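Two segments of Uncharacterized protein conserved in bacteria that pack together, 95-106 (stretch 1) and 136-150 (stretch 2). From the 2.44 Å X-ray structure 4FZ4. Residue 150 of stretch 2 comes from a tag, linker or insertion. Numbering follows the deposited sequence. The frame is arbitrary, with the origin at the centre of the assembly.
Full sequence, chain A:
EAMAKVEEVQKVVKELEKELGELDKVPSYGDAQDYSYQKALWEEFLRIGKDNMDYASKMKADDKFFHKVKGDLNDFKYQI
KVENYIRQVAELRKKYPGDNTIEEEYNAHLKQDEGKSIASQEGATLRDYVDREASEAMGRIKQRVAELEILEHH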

# COMPACT_ATOMS: atom_id res chain seq x y z
N LYS A 95 -11.84 -15.20 -7.19
CA LYS A 95 -11.62 -16.64 -7.09
C LYS A 95 -12.60 -17.28 -6.11
O LYS A 95 -12.92 -18.46 -6.22
CB LYS A 95 -10.18 -16.89 -6.65
CG LYS A 95 -9.62 -18.26 -6.97
CD LYS A 95 -8.09 -18.25 -6.83
CE LYS A 95 -7.46 -17.24 -7.79
NZ LYS A 95 -5.97 -17.19 -7.67
N TYR A 96 -13.07 -16.48 -5.16
CA TYR A 96 -14.03 -16.96 -4.16
C TYR A 96 -15.16 -15.94 -4.02
O TYR A 96 -15.38 -15.38 -2.94
CB TYR A 96 -13.32 -17.17 -2.83
CG TYR A 96 -12.14 -18.11 -2.93
CD1 TYR A 96 -12.29 -19.41 -3.44
CD2 TYR A 96 -10.85 -17.70 -2.57
CE1 TYR A 96 -11.20 -20.27 -3.57
CE2 TYR A 96 -9.75 -18.55 -2.70
CZ TYR A 96 -9.94 -19.83 -3.20
OH TYR A 96 -8.86 -20.68 -3.34
N PRO A 97 -15.89 -15.68 -5.12
CA PRO A 97 -17.00 -14.73 -5.16
C PRO A 97 -18.12 -15.04 -4.18
O PRO A 97 -18.50 -16.20 -3.99
CB PRO A 97 -17.48 -14.83 -6.61
CG PRO A 97 -17.22 -16.27 -6.93
CD PRO A 97 -15.83 -16.46 -6.37
N GLY A 98 -18.66 -14.00 -3.56
CA GLY A 98 -19.73 -14.19 -2.61
C GLY A 98 -19.29 -14.42 -1.18
O GLY A 98 -19.81 -13.77 -0.28
N ASP A 99 -18.35 -15.34 -0.98
CA ASP A 99 -17.86 -15.65 0.37
C ASP A 99 -17.96 -14.41 1.24
O ASP A 99 -17.30 -13.41 0.98
CB ASP A 99 -16.41 -16.11 0.34
CG ASP A 99 -15.88 -16.43 1.74
OD1 ASP A 99 -16.20 -17.50 2.28
OD2 ASP A 99 -15.17 -15.58 2.30
N ASN A 100 -18.80 -14.49 2.26
CA ASN A 100 -19.03 -13.37 3.15
C ASN A 100 -17.79 -12.84 3.85
O ASN A 100 -17.47 -11.66 3.73
CB ASN A 100 -20.10 -13.74 4.19
CG ASN A 100 -21.50 -13.72 3.60
OD1 ASN A 100 -22.47 -14.09 4.26
ND2 ASN A 100 -21.61 -13.27 2.35
N THR A 101 -17.10 -13.70 4.59
CA THR A 101 -15.91 -13.29 5.32
C THR A 101 -14.99 -12.34 4.52
O THR A 101 -14.63 -11.27 5.01
CB THR A 101 -15.12 -14.52 5.76
OG1 THR A 101 -16.02 -15.45 6.37
CG2 THR A 101 -14.04 -14.13 6.77
N ILE A 102 -14.64 -12.72 3.30
CA ILE A 102 -13.77 -11.89 2.47
C ILE A 102 -14.40 -10.52 2.19
O ILE A 102 -13.75 -9.48 2.33
CB ILE A 102 -13.45 -12.56 1.12
CG1 ILE A 102 -12.80 -13.93 1.35
CG2 ILE A 102 -12.51 -11.67 0.31
CD1 ILE A 102 -12.47 -14.69 0.06
N GLU A 103 -15.67 -10.54 1.79
CA GLU A 103 -16.39 -9.31 1.48
C GLU A 103 -16.50 -8.42 2.71
O GLU A 103 -16.34 -7.21 2.63
CB GLU A 103 -17.79 -9.63 0.97
CG GLU A 103 -17.88 -10.80 -0.01
CD GLU A 103 -16.97 -10.66 -1.22
OE1 GLU A 103 -16.97 -9.57 -1.83
OE2 GLU A 103 -16.27 -11.64 -1.57
N GLU A 104 -16.75 -9.04 3.86
CA GLU A 104 -16.90 -8.32 5.12
C GLU A 104 -15.61 -7.71 5.65
O GLU A 104 -15.61 -6.54 6.07
CB GLU A 104 -17.49 -9.26 6.19
CG GLU A 104 -18.84 -9.84 5.82
CD GLU A 104 -19.20 -11.06 6.65
OE1 GLU A 104 -20.33 -11.57 6.50
OE2 GLU A 104 -18.35 -11.51 7.45
N GLU A 105 -14.53 -8.48 5.66
CA GLU A 105 -13.25 -7.97 6.14
C GLU A 105 -12.84 -6.81 5.23
O GLU A 105 -12.47 -5.74 5.69
CB GLU A 105 -12.18 -9.07 6.12
CG GLU A 105 -12.44 -10.24 7.07
CD GLU A 105 -12.03 -9.96 8.50
OE1 GLU A 105 -11.77 -8.79 8.84
OE2 GLU A 105 -11.98 -10.92 9.30
N TYR A 106 -12.93 -7.05 3.93
CA TYR A 106 -12.58 -6.04 2.94
C TYR A 106 -13.34 -4.73 3.16
O TYR A 106 -12.74 -3.67 3.31
CB TYR A 106 -12.87 -6.58 1.54
CG TYR A 106 -12.73 -5.53 0.47
CD1 TYR A 106 -11.51 -4.92 0.22
CD2 TYR A 106 -13.83 -5.13 -0.29
CE1 TYR A 106 -11.38 -3.93 -0.74
CE2 TYR A 106 -13.71 -4.14 -1.26
CZ TYR A 106 -12.49 -3.54 -1.48
OH TYR A 106 -12.37 -2.55 -2.42
N GLU A 136 -4.15 -6.81 9.88
CA GLU A 136 -4.93 -7.78 10.64
C GLU A 136 -5.99 -8.39 9.73
O GLU A 136 -6.08 -9.61 9.60
CB GLU A 136 -5.64 -7.10 11.82
CG GLU A 136 -4.73 -6.31 12.75
CD GLU A 136 -4.07 -7.17 13.80
OE1 GLU A 136 -3.71 -8.32 13.47
OE2 GLU A 136 -3.89 -6.69 14.94
N ALA A 137 -6.78 -7.53 9.09
CA ALA A 137 -7.86 -7.99 8.21
C ALA A 137 -7.32 -8.80 7.05
O ALA A 137 -7.97 -9.74 6.58
CB ALA A 137 -8.65 -6.79 7.71
N MET A 138 -6.13 -8.45 6.58
CA MET A 138 -5.51 -9.16 5.47
C MET A 138 -5.19 -10.58 5.94
O MET A 138 -5.38 -11.55 5.21
CB MET A 138 -4.23 -8.44 5.06
CG MET A 138 -3.83 -8.70 3.63
SD MET A 138 -5.14 -8.23 2.48
CE MET A 138 -4.80 -9.34 1.17
N GLY A 139 -4.71 -10.69 7.18
CA GLY A 139 -4.39 -11.99 7.74
C GLY A 139 -5.62 -12.87 7.87
O GLY A 139 -5.60 -14.05 7.51
N ARG A 140 -6.70 -12.31 8.39
CA ARG A 140 -7.92 -13.08 8.56
C ARG A 140 -8.45 -13.51 7.20
O ARG A 140 -8.87 -14.64 7.02
CB ARG A 140 -8.96 -12.25 9.32
CG ARG A 140 -8.54 -11.95 10.78
CD ARG A 140 -9.71 -11.42 11.61
NE ARG A 140 -10.15 -10.10 11.15
CZ ARG A 140 -9.62 -8.95 11.56
NH1 ARG A 140 -8.63 -8.94 12.44
NH2 ARG A 140 -10.06 -7.80 11.05
N ILE A 141 -8.40 -12.60 6.24
CA ILE A 141 -8.86 -12.94 4.90
C ILE A 141 -8.07 -14.15 4.39
O ILE A 141 -8.64 -15.07 3.81
CB ILE A 141 -8.67 -11.74 3.95
CG1 ILE A 141 -9.74 -10.70 4.23
CG2 ILE A 141 -8.70 -12.20 2.50
CD1 ILE A 141 -9.77 -9.56 3.22
N LYS A 142 -6.77 -14.16 4.65
CA LYS A 142 -5.92 -15.25 4.21
C LYS A 142 -6.20 -16.58 4.90
O LYS A 142 -5.97 -17.65 4.33
CB LYS A 142 -4.45 -14.87 4.33
CG LYS A 142 -4.03 -13.92 3.21
CD LYS A 142 -2.57 -13.52 3.28
CE LYS A 142 -2.19 -12.62 2.09
NZ LYS A 142 -0.82 -12.05 2.28
N GLN A 143 -6.69 -16.53 6.14
CA GLN A 143 -7.04 -17.76 6.83
C GLN A 143 -8.26 -18.33 6.12
O GLN A 143 -8.36 -19.53 5.91
CB GLN A 143 -7.41 -17.48 8.28
CG GLN A 143 -6.24 -17.13 9.17
CD GLN A 143 -6.49 -17.53 10.61
OE1 GLN A 143 -7.59 -17.34 11.13
NE2 GLN A 143 -5.46 -18.06 11.26
N ARG A 144 -9.18 -17.45 5.74
CA ARG A 144 -10.40 -17.85 5.03
C ARG A 144 -9.99 -18.60 3.77
O ARG A 144 -10.31 -19.78 3.60
CB ARG A 144 -11.20 -16.61 4.63
CG ARG A 144 -12.68 -16.67 4.93
CD ARG A 144 -13.41 -17.77 4.18
NE ARG A 144 -13.59 -18.96 5.00
CZ ARG A 144 -14.50 -19.90 4.74
NH1 ARG A 144 -15.30 -19.78 3.69
NH2 ARG A 144 -14.61 -20.96 5.54
N VAL A 145 -9.30 -17.90 2.90
CA VAL A 145 -8.81 -18.45 1.65
C VAL A 145 -8.13 -19.82 1.83
O VAL A 145 -8.35 -20.74 1.05
CB VAL A 145 -7.81 -17.49 0.99
CG1 VAL A 145 -7.11 -18.17 -0.16
CG2 VAL A 145 -8.54 -16.24 0.52
N ALA A 146 -7.30 -19.93 2.85
CA ALA A 146 -6.60 -21.18 3.12
C ALA A 146 -7.62 -22.29 3.29
O ALA A 146 -7.52 -23.35 2.67
CB ALA A 146 -5.72 -21.05 4.37
N GLU A 147 -8.60 -22.04 4.16
CA GLU A 147 -9.65 -23.02 4.42
C GLU A 147 -10.40 -23.28 3.12
O GLU A 147 -10.71 -24.42 2.79
CB GLU A 147 -10.62 -22.47 5.47
CG GLU A 147 -9.91 -21.78 6.62
CD GLU A 147 -10.86 -21.30 7.70
OE1 GLU A 147 -11.98 -20.87 7.37
OE2 GLU A 147 -10.45 -21.35 8.89
N LEU A 148 -10.69 -22.21 2.39
CA LEU A 148 -11.40 -22.34 1.12
C LEU A 148 -10.65 -23.18 0.11
O LEU A 148 -11.25 -23.96 -0.62
CB LEU A 148 -11.66 -20.96 0.54
CG LEU A 148 -12.88 -20.27 1.14
CD1 LEU A 148 -12.93 -18.80 0.71
CD2 LEU A 148 -14.11 -21.02 0.69
N GLU A 149 -9.33 -23.00 0.05
CA GLU A 149 -8.51 -23.75 -0.87
C GLU A 149 -8.52 -25.20 -0.40
O GLU A 149 -8.49 -26.13 -1.20
CB GLU A 149 -7.08 -23.20 -0.88
CG GLU A 149 -6.38 -23.29 -2.24
CD GLU A 149 -5.06 -22.55 -2.26
OE1 GLU A 149 -5.04 -21.39 -1.82
OE2 GLU A 149 -4.04 -23.12 -2.72
N ILE A 150 -8.57 -25.38 0.92
CA ILE A 150 -8.59 -26.71 1.50
C ILE A 150 -9.93 -27.40 1.30
O ILE A 150 -9.98 -28.60 1.02
CB ILE A 150 -8.27 -26.67 3.00
CG1 ILE A 150 -6.75 -26.64 3.20
CG2 ILE A 150 -8.89 -27.86 3.72
CD1 ILE A 150 -6.06 -27.92 2.74

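The apolar centre of this contact is a chain of aliphatic side chains between two nearly antiparallel helices, whose N-to-C directions differ by 171° and whose axes approach to 9.4 Å. Ile-102 sits in the middle of it. Ile-102 CA lies 5.6 Å from Ile-141 CA, and its CA-to-CB bond points sideways, yet CG2 and CD1 both reach the second helix. Ile-102 CD1 reaches CG2 of Val-145 and CD1 of Leu-148, both at 4.2 Å, while Ile-102 CG2 stands 4.4 Å from CG2 of Ile-141. Beta-branched and leucine side chains suit such a place, since they fill the space between helices without bringing a polar group that would need a partner. Ile-141 also starts sideways, but its end comes nearer to the first helix: Ile-141 CG1 packs 3.5 Å from CB of Glu-105, and Ile-141 CD1 lies 4.1 Å from the backbone O of Ile-102.

Toward the loop that precedes the first helix, Tyr-96 carries the apolar surface onward. Leu-148 covers one face of its ring, with Leu-148 CB 4.2 Å from the centroid of the Tyr-96 ring and only 8° off the normal, a CH-pi contact; Leu-148 CD1 is also 3.8 Å from Tyr-96 CG. Val-145 CG1 approaches Tyr-96 CE2 at 3.7 Å. A tyrosine fits here because one face of its flat ring takes Leu-148, Val-145 packs against the ring as well, and the hydroxyl remains at the far end, where Tyr-96 OH lies 3.8 Å from CG of Glu-149.

Nearer the start of stretch 2, Ala-137 meets Glu-105 with little bulk: Ala-137 CA is 5.8 Å from Glu-105 CA, and Ala-137 CB lies 3.9 Å from Glu-105 OE1.

Charged residues border this apolar centre. Glu-105 is apolar at its base, where it packs on Ile-141, and ionic at its tip. Arg-140 NE donates to Glu-105 OE2 at 2.7 Å, and Arg-140 NH2 to Glu-105 OE1 at 3.0 Å, so both carboxylate oxygens take part in the salt bridge.

Asp-99 does two jobs. As the N-cap, Asp-99 OD2 accepts from Ile-102 N at 3.1 Å, satisfying an amide that has no earlier helical carbonyl to bind. Asp-99 OD1 accepts from Arg-144 NH1 at 2.8 Å, near the guanidinium plane, in a second salt bridge. Arg-144 is long enough to pack its CG 3.4 Å from CB of Thr-101 and still reach this carboxylate. Arg-144 NH2 also donates to Glu-147 OE1 at 3.2 Å, a salt bridge within its own helix, so the guanidinium joins two acids.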